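Local coordinates for protein aldehyde dehydrogenase (Staphylococcus aureus, PDB 6K10) that oxidises 4,4'-diaponeurosporen-4-al to 4,4'-diaponeurosporenoic acid in an NAD-dependent step of staphyloxanthin biosynthesis, at residues 303-308 with 323-328; 337-342 with 346-351; 9-14 with 180-185. The protein carries 1 engineered substitution. All blocks are in the same frame, centred on the assembly; numbering follows the deposited sequence.

Contact 1. Residues 303-308 with 323-328; sequences SLLNSA and RYIEPT
Leu305, on the last turns of helix 295-307, lies over Ile325 and Thr328 of strand 324-330. The closest CA pair is Leu305 and Thr328, 8.6 Å apart, so only side chains bridge the two backbones. This is helix-on-sheet packing in the catalytic domain of the aldehyde dehydrogenase fold. Arg323 and Tyr324 form a G1 beta bulge where the strand begins, opposite strand 318-319. The helix ends at Ser307, and Ala308 is the first residue to leave helical geometry.

Leu305 points at the strand, and its two methyls divide the work. The side chains of Leu305 and Ile325 slide past each other in opposite directions, with Leu305 CD1 4.1 Å from Ile325 CG2. Leu305 CD2 reaches the fork of Thr328 and lies 3.8 Å from Thr328 CG2. Thr328 CG2 is placed there by a first torsion of -56°, which sets this methyl anti to the backbone N. The same torsion puts OG1 beside the backbone N. Three residues thus form a small buried apolar patch, and Leu305 also touches Ile348 on the next strand. The Thr328 hydroxyl is not left bare in this patch. It accepts a hydrogen bond from Gly316 N, and Thr328 OG1 donates to Glu326 O at 2.8 Å, from above the carbonyl plane.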
loop_
_atom_site.group_PDB
_atom_site.type_symbol
_atom_site.label_atom_id
_atom_site.label_comp_id
_atom_site.label_asym_id
_atom_site.label_seq_id
_atom_site.Cartn_x
_atom_site.Cartn_y
_atom_site.Cartn_z
ATOM N N SER A 303 23.017 21.868 21.478
ATOM C CA SER A 303 22.653 21.295 22.769
ATOM C C SER A 303 23.146 19.857 22.878
ATOM O O SER A 303 23.663 19.445 23.923
ATOM C CB SER A 303 21.138 21.365 22.970
ATOM O OG SER A 303 20.776 20.967 24.282
ATOM N N LEU A 304 23.009 19.082 21.799
ATOM C CA LEU A 304 23.530 17.719 21.793
ATOM C C LEU A 304 25.052 17.709 21.883
ATOM O O LEU A 304 25.632 16.859 22.568
ATOM C CB LEU A 304 23.055 16.986 20.538
ATOM C CG LEU A 304 21.572 16.605 20.540
ATOM C CD1 LEU A 304 21.084 16.297 19.134
ATOM C CD2 LEU A 304 21.341 15.412 21.454
ATOM N N LEU A 305 25.717 18.642 21.192
ATOM C CA LEU A 305 27.166 18.776 21.322
ATOM C C LEU A 305 27.561 19.021 22.771
ATOM O O LEU A 305 28.512 18.417 23.281
ATOM C CB LEU A 305 27.676 19.920 20.444
ATOM C CG LEU A 305 27.990 19.704 18.964
ATOM C CD1 LEU A 305 28.468 21.013 18.351
ATOM C CD2 LEU A 305 29.036 18.617 18.784
ATOM N N ASN A 306 26.840 19.917 23.447
ATOM C CA ASN A 306 27.136 20.213 24.844
ATOM C C ASN A 306 26.953 18.980 25.719
ATOM O O ASN A 306 27.735 18.750 26.650
ATOM C CB ASN A 306 26.250 21.361 25.328
ATOM C CG ASN A 306 26.493 21.714 26.779
ATOM O OD1 ASN A 306 27.459 22.400 27.111
ATOM N ND2 ASN A 306 25.610 21.249 27.656
ATOM N N SER A 307 25.933 18.169 25.429
ATOM C CA SER A 307 25.697 16.957 26.207
ATOM C C SER A 307 26.816 15.937 26.029
ATOM O O SER A 307 27.129 15.193 26.965
ATOM C CB SER A 307 24.357 16.333 25.813
ATOM O OG SER A 307 24.450 15.684 24.555
ATOM N N ALA A 308 27.425 15.887 24.844
ATOM C CA ALA A 308 28.457 14.910 24.526
ATOM C C ALA A 308 29.857 15.515 24.532
ATOM O O ALA A 308 30.765 14.967 23.899
ATOM C CB ALA A 308 28.168 14.272 23.168
ATOM N N ARG A 323 25.074 29.302 10.990
ATOM C CA ARG A 323 24.380 28.051 11.297
ATOM C C ARG A 323 25.271 26.859 10.961
ATOM O O ARG A 323 24.838 25.868 10.368
ATOM C CB ARG A 323 23.029 27.975 10.582
ATOM C CG ARG A 323 22.131 29.167 10.894
ATOM C CD ARG A 323 20.685 28.924 10.501
ATOM N NE ARG A 323 20.537 28.463 9.125
ATOM C CZ ARG A 323 20.285 29.265 8.094
ATOM N NH1 ARG A 323 20.161 28.760 6.875
ATOM N NH2 ARG A 323 20.157 30.571 8.283
ATOM N N TYR A 324 26.536 26.969 11.352
ATOM C CA TYR A 324 27.571 26.005 11.008
ATOM C C TYR A 324 27.826 25.064 12.174
ATOM O O TYR A 324 27.936 25.503 13.323
ATOM C CB TYR A 324 28.868 26.723 10.633
ATOM C CG TYR A 324 30.080 25.821 10.606
ATOM C CD1 TYR A 324 30.272 24.913 9.573
ATOM C CD2 TYR A 324 31.033 25.878 11.616
ATOM C CE1 TYR A 324 31.381 24.088 9.546
ATOM C CE2 TYR A 324 32.145 25.058 11.596
ATOM C CZ TYR A 324 32.313 24.164 10.558
ATOM O OH TYR A 324 33.418 23.341 10.527
ATOM N N ILE A 325 27.926 23.773 11.873
ATOM C CA ILE A 325 28.348 22.770 12.841
ATOM C C ILE A 325 29.360 21.861 12.163
ATOM O O ILE A 325 29.068 21.268 11.117
ATOM C CB ILE A 325 27.169 21.960 13.399
ATOM C CG1 ILE A 325 26.237 22.890 14.173
ATOM C CG2 ILE A 325 27.673 20.840 14.297
ATOM C CD1 ILE A 325 25.138 22.192 14.883
ATOM N N GLU A 326 30.546 21.766 12.753
ATOM C CA GLU A 326 31.624 20.969 12.196
ATOM C C GLU A 326 31.285 19.480 12.270
ATOM O O GLU A 326 30.601 19.038 13.196
ATOM C CB GLU A 326 32.913 21.250 12.965
ATOM C CG GLU A 326 34.169 20.637 12.383
ATOM C CD GLU A 326 35.384 20.882 13.256
ATOM O OE1 GLU A 326 36.518 20.726 12.757
ATOM O OE2 GLU A 326 35.206 21.229 14.442
ATOM N N PRO A 327 31.734 18.688 11.294
ATOM C CA PRO A 327 31.638 17.231 11.429
ATOM C C PRO A 327 32.260 16.773 12.738
ATOM O O PRO A 327 33.407 17.099 13.050
ATOM C CB PRO A 327 32.419 16.718 10.216
ATOM C CG PRO A 327 32.201 17.766 9.191
ATOM C CD PRO A 327 32.191 19.079 9.947
ATOM N N THR A 328 31.489 16.015 13.512
ATOM C CA THR A 328 31.860 15.675 14.878
ATOM C C THR A 328 31.713 14.180 15.103
ATOM O O THR A 328 30.674 13.598 14.776
ATOM C CB THR A 328 30.995 16.443 15.882
ATOM O OG1 THR A 328 31.109 17.849 15.633
ATOM C CG2 THR A 328 31.436 16.144 17.305
#

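Contact 2. Residues 337-342 with 346-351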
loop_
_atom_site.group_PDB
_atom_site.type_symbol
_atom_site.label_atom_id
_atom_site.label_comp_id
_atom_site.label_asym_id
_atom_site.label_seq_id
_atom_site.Cartn_x
_atom_site.Cartn_y
_atom_site.Cartn_z
ATOM N N SER A 337 23.110 8.004 26.498
ATOM C CA SER A 337 23.527 9.309 26.007
ATOM C C SER A 337 22.359 10.050 25.369
ATOM O O SER A 337 21.496 9.448 24.726
ATOM C CB SER A 337 24.661 9.150 24.995
ATOM O OG SER A 337 25.868 8.772 25.634
ATOM N N ALA A 338 22.335 11.373 25.560
ATOM C CA ALA A 338 21.321 12.197 24.911
ATOM C C ALA A 338 21.366 12.028 23.399
ATOM O O ALA A 338 20.327 12.063 22.729
ATOM C CB ALA A 338 21.515 13.665 25.292
ATOM N N ILE A 339 22.565 11.828 22.847
ATOM C CA ILE A 339 22.722 11.671 21.408
ATOM C C ILE A 339 22.096 10.375 20.901
ATOM O O ILE A 339 21.844 10.244 19.697
ATOM C CB ILE A 339 24.218 11.754 21.044
ATOM C CG1 ILE A 339 24.401 11.992 19.545
ATOM C CG2 ILE A 339 24.951 10.496 21.482
ATOM C CD1 ILE A 339 24.047 13.392 19.108
ATOM N N MET A 340 21.821 9.415 21.782
ATOM C CA MET A 340 21.187 8.164 21.390
ATOM C C MET A 340 19.695 8.137 21.698
ATOM O O MET A 340 19.069 7.077 21.589
ATOM C CB MET A 340 21.884 6.982 22.066
ATOM C CG MET A 340 23.279 6.711 21.537
ATOM S SD MET A 340 23.302 6.473 19.747
ATOM C CE MET A 340 22.265 5.021 19.596
ATOM N N GLN A 341 19.109 9.275 22.075
ATOM C CA GLN A 341 17.695 9.345 22.405
ATOM C C GLN A 341 16.846 9.986 21.317
ATOM O O GLN A 341 15.614 9.916 21.399
ATOM C CB GLN A 341 17.486 10.123 23.715
ATOM C CG GLN A 341 18.368 9.667 24.859
ATOM C CD GLN A 341 18.237 8.186 25.145
ATOM O OE1 GLN A 341 17.135 7.640 25.169
ATOM N NE2 GLN A 341 19.368 7.525 25.359
ATOM N N GLU A 342 17.457 10.608 20.312
ATOM C CA GLU A 342 16.712 11.292 19.266
ATOM C C GLU A 342 17.411 11.089 17.929
ATOM O O GLU A 342 18.621 10.855 17.875
ATOM C CB GLU A 342 16.574 12.796 19.564
ATOM C CG GLU A 342 17.895 13.563 19.562
ATOM C CD GLU A 342 17.710 15.066 19.702
ATOM O OE1 GLU A 342 17.741 15.565 20.849
ATOM O OE2 GLU A 342 17.540 15.752 18.670
ATOM N N GLY A 346 21.868 15.572 11.780
ATOM C CA GLY A 346 22.930 16.546 11.795
ATOM C C GLY A 346 24.290 15.881 11.756
ATOM O O GLY A 346 24.404 14.652 11.773
ATOM N N PRO A 347 25.359 16.686 11.718
ATOM C CA PRO A 347 26.716 16.165 11.509
ATOM C C PRO A 347 27.410 15.719 12.795
ATOM O O PRO A 347 28.589 16.018 13.023
ATOM C CB PRO A 347 27.433 17.346 10.864
ATOM C CG PRO A 347 26.792 18.535 11.517
ATOM C CD PRO A 347 25.352 18.159 11.800
ATOM N N ILE A 348 26.682 15.009 13.648
ATOM C CA ILE A 348 27.235 14.388 14.845
ATOM C C ILE A 348 27.123 12.882 14.672
ATOM O O ILE A 348 26.029 12.364 14.417
ATOM C CB ILE A 348 26.506 14.853 16.117
ATOM C CG1 ILE A 348 26.496 16.379 16.204
ATOM C CG2 ILE A 348 27.168 14.256 17.345
ATOM C CD1 ILE A 348 25.724 16.916 17.391
ATOM N N LEU A 349 28.245 12.181 14.807
ATOM C CA LEU A 349 28.296 10.738 14.571
ATOM C C LEU A 349 28.786 10.014 15.816
ATOM O O LEU A 349 30.005 9.931 16.053
ATOM C CB LEU A 349 29.194 10.424 13.376
ATOM C CG LEU A 349 29.199 8.969 12.904
ATOM C CD1 LEU A 349 27.800 8.537 12.480
ATOM C CD2 LEU A 349 30.184 8.802 11.763
ATOM N N PRO A 350 27.886 9.481 16.641
ATOM C CA PRO A 350 28.316 8.728 17.824
ATOM C C PRO A 350 28.773 7.328 17.447
ATOM O O PRO A 350 28.226 6.694 16.542
ATOM C CB PRO A 350 27.054 8.679 18.693
ATOM C CG PRO A 350 25.925 8.859 17.738
ATOM C CD PRO A 350 26.431 9.700 16.607
ATOM N N ILE A 351 29.781 6.844 18.166
ATOM C CA ILE A 351 30.393 5.547 17.902
ATOM C C ILE A 351 30.277 4.701 19.164
ATOM O O ILE A 351 30.833 5.058 20.210
ATOM C CB ILE A 351 31.857 5.696 17.463
ATOM C CG1 ILE A 351 31.933 6.470 16.143
ATOM C CG2 ILE A 351 32.527 4.338 17.332
ATOM C CD1 ILE A 351 33.321 6.944 15.790
#
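Ile339 is the bump of this contact. It sits on a short 3-10 turn, 338-340, and fits the hollow between Ile348 and Pro350 on strand 348-354. Those two residues face the turn, while Leu349 between them points the other way. The backbones come closest at Ile339 and Pro350, with CA atoms 7.3 Å apart.

Each branch of Ile339 has its own place. CG1 is anti to the backbone N (chi1 -164°), which sends the long arm out to the strand. Its tip, Ile339 CD1, meets Ile348 CG2 at 3.7 Å. Lower on the arm, Ile339 CG1 lies 3.9 Å from Pro350 CG. The short branch touches the next ring atom, with Ile339 CG2 3.9 Å from Pro350 CB. The proline ring therefore forms one wall of the hollow and Ile348 the other. Leu304 and Leu330 also touch Ile339.

Met340 starts out pointing past the strand. The bend at chi2 (-55°) turns Met340 SD to 4.1 Å from Pro350 CG. The turn is braced at Ser337 O, which takes Met340 N and Gln341 NE2 from opposite faces of its plane. Lys221 NZ bonds to the carbonyls of Ile339 and Glu342.

The arrangement belongs to a crossover connection between parallel neighbouring strands, 324-330 and 348-354, made here by a loop with a 3-10 turn in the catalytic-domain sheet.

Contact 3. Residues 9-14 with 180-185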
loop_
_atom_site.group_PDB
_atom_site.type_symbol
_atom_site.label_atom_id
_atom_site.label_comp_id
_atom_site.label_asym_id
_atom_site.label_seq_id
_atom_site.Cartn_x
_atom_site.Cartn_y
_atom_site.Cartn_z
ATOM N N ASN A 9 -10.702 30.967 3.331
ATOM C CA ASN A 9 -11.040 29.601 2.948
ATOM C C ASN A 9 -10.464 29.257 1.578
ATOM O O ASN A 9 -10.989 28.393 0.875
ATOM C CB ASN A 9 -12.558 29.405 2.941
ATOM N N ILE A 10 -9.374 29.931 1.203
ATOM C CA ILE A 10 -8.829 29.749 -0.138
ATOM C C ILE A 10 -8.225 28.360 -0.300
ATOM O O ILE A 10 -8.234 27.802 -1.403
ATOM C CB ILE A 10 -7.807 30.855 -0.461
ATOM C CG1 ILE A 10 -7.299 30.714 -1.904
ATOM C CG2 ILE A 10 -6.656 30.839 0.547
ATOM C CD1 ILE A 10 -8.407 30.622 -2.956
ATOM N N ILE A 11 -7.703 27.774 0.780
ATOM C CA ILE A 11 -7.154 26.421 0.692
ATOM C C ILE A 11 -8.238 25.446 0.256
ATOM O O ILE A 11 -8.049 24.643 -0.667
ATOM C CB ILE A 11 -6.536 25.994 2.036
ATOM C CG1 ILE A 11 -5.511 27.013 2.540
ATOM C CG2 ILE A 11 -5.890 24.625 1.896
ATOM C CD1 ILE A 11 -4.634 27.619 1.466
ATOM N N GLU A 12 -9.397 25.509 0.912
ATOM C CA GLU A 12 -10.492 24.606 0.578
ATOM C C GLU A 12 -11.058 24.914 -0.802
ATOM O O GLU A 12 -11.446 23.997 -1.536
ATOM C CB GLU A 12 -11.573 24.689 1.654
ATOM C CG GLU A 12 -11.017 24.477 3.055
ATOM C CD GLU A 12 -12.067 24.061 4.064
ATOM O OE1 GLU A 12 -13.272 24.228 3.780
ATOM O OE2 GLU A 12 -11.680 23.565 5.144
ATOM N N GLN A 13 -11.107 26.195 -1.178
ATOM C CA GLN A 13 -11.499 26.546 -2.540
ATOM C C GLN A 13 -10.515 25.978 -3.555
ATOM O O GLN A 13 -10.922 25.444 -4.595
ATOM C CB GLN A 13 -11.605 28.064 -2.686
ATOM C CG GLN A 13 -12.525 28.524 -3.809
ATOM N N LYS A 14 -9.216 26.078 -3.267
ATOM C CA LYS A 14 -8.213 25.505 -4.161
ATOM C C LYS A 14 -8.359 23.993 -4.257
ATOM O O LYS A 14 -8.174 23.411 -5.333
ATOM C CB LYS A 14 -6.811 25.883 -3.685
ATOM C CG LYS A 14 -6.442 27.328 -3.971
ATOM C CD LYS A 14 -5.184 27.742 -3.233
ATOM N N THR A 180 -0.820 22.889 6.867
ATOM C CA THR A 180 -0.847 21.434 6.772
ATOM C C THR A 180 -2.085 20.870 7.455
ATOM O O THR A 180 -2.719 19.941 6.942
ATOM C CB THR A 180 0.418 20.842 7.395
ATOM O OG1 THR A 180 1.572 21.366 6.726
ATOM C CG2 THR A 180 0.413 19.325 7.275
ATOM N N GLN A 181 -2.444 21.432 8.613
ATOM C CA GLN A 181 -3.638 20.989 9.328
ATOM C C GLN A 181 -4.883 21.139 8.463
ATOM O O GLN A 181 -5.726 20.235 8.412
ATOM C CB GLN A 181 -3.788 21.785 10.623
ATOM C CG GLN A 181 -4.525 21.057 11.729
ATOM C CD GLN A 181 -3.682 19.977 12.373
ATOM O OE1 GLN A 181 -4.029 18.798 12.335
ATOM N NE2 GLN A 181 -2.564 20.375 12.970
ATOM N N THR A 182 -5.010 22.272 7.772
ATOM C CA THR A 182 -6.163 22.486 6.903
ATOM C C THR A 182 -6.200 21.466 5.773
ATOM O O THR A 182 -7.275 20.978 5.401
ATOM C CB THR A 182 -6.132 23.906 6.340
ATOM O OG1 THR A 182 -6.108 24.846 7.421
ATOM C CG2 THR A 182 -7.355 24.166 5.477
ATOM N N LEU A 183 -5.035 21.121 5.224
ATOM C CA LEU A 183 -4.993 20.248 4.056
ATOM C C LEU A 183 -5.303 18.799 4.418
ATOM O O LEU A 183 -6.035 18.119 3.689
ATOM C CB LEU A 183 -3.629 20.356 3.377
ATOM C CG LEU A 183 -3.392 21.657 2.608
ATOM C CD1 LEU A 183 -1.908 21.896 2.395
ATOM C CD2 LEU A 183 -4.116 21.594 1.276
ATOM N N ILE A 184 -4.761 18.305 5.535
ATOM C CA ILE A 184 -4.905 16.890 5.867
ATOM C C ILE A 184 -6.305 16.518 6.327
ATOM O O ILE A 184 -6.630 15.326 6.379
ATOM C CB ILE A 184 -3.881 16.466 6.939
ATOM C CG1 ILE A 184 -4.030 17.308 8.205
ATOM C CG2 ILE A 184 -2.465 16.557 6.389
ATOM C CD1 ILE A 184 -3.042 16.935 9.296
ATOM N N HIS A 185 -7.142 17.496 6.664
ATOM C CA HIS A 185 -8.529 17.231 7.023
ATOM C C HIS A 185 -9.467 17.280 5.826
ATOM O O HIS A 185 -10.663 17.016 5.984
ATOM C CB HIS A 185 -9.000 18.223 8.091
ATOM C CG HIS A 185 -8.383 17.996 9.435
ATOM N ND1 HIS A 185 -8.473 16.793 10.100
ATOM C CD2 HIS A 185 -7.666 18.817 10.238
ATOM C CE1 HIS A 185 -7.836 16.880 11.254
ATOM N NE2 HIS A 185 -7.339 18.099 11.363
#
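Ile11, near the start of helix 10-23, presses one methyl against Leu183 and Thr182 of helix 177-184. The short helical segments run roughly the same way, crossing at -37° with their axes 10.1 Å apart at closest approach. The nearest CA atoms belong to Ile11 and Leu183.

The conformation of Ile11 decides what touches. With chi1 at -53°, CG2 is anti to the backbone N and faces the other helix, while CG1 lies beside the N. Ile11 CG2 reaches Leu183 CD2 at 3.6 Å. Leu183 starts off to one side of helix 10-23, with CG beside its backbone N (chi1 -73°), and the CD2 end makes the touch. Ile11 CG2 is also 3.9 Å from Thr182 CG2. Both partners cross the Ile11 side chain at about a right angle. The Thr182 methyl is likewise anti to the backbone N and turned to Ile11. Its hydroxyl bonds back to Glu178 O, one turn earlier. Glu12 extends along the margin, and Glu12 OE2 ends 4.4 Å from Thr182 CG2, a loose approach.

Leu183 also reaches Leu116 and Ile143 on the sheet. Helix 10-23 thus packs against the flank of helix 177-184, which connects strands 170-172 and 190-194 in the Rossmann-like coenzyme-binding domain of aldehyde dehydrogenases.

Contacts 1 and 2 are neighbours, with centres 10 Å apart. Their strands, 324-330 and 348-354, lie side by side in one sheet. Two probable backbone hydrogen bonds join them: Thr328 N to Pro347 O at 2.9 Å, and Leu349 N to Thr328 O at 2.8 Å. Helix 295-307 spans both, since Leu304 CD1 packs 3.6 Å from Glu342 OE2. Contact 3 joins two helices beside the other sheet, that of the coenzyme-binding domain. Its centre is about 38 Å from that of contact 1 and about 37 Å from that of contact 2. All three lie away from the predicted active-site residues, Glu217 and Ser251, the latter engineered here.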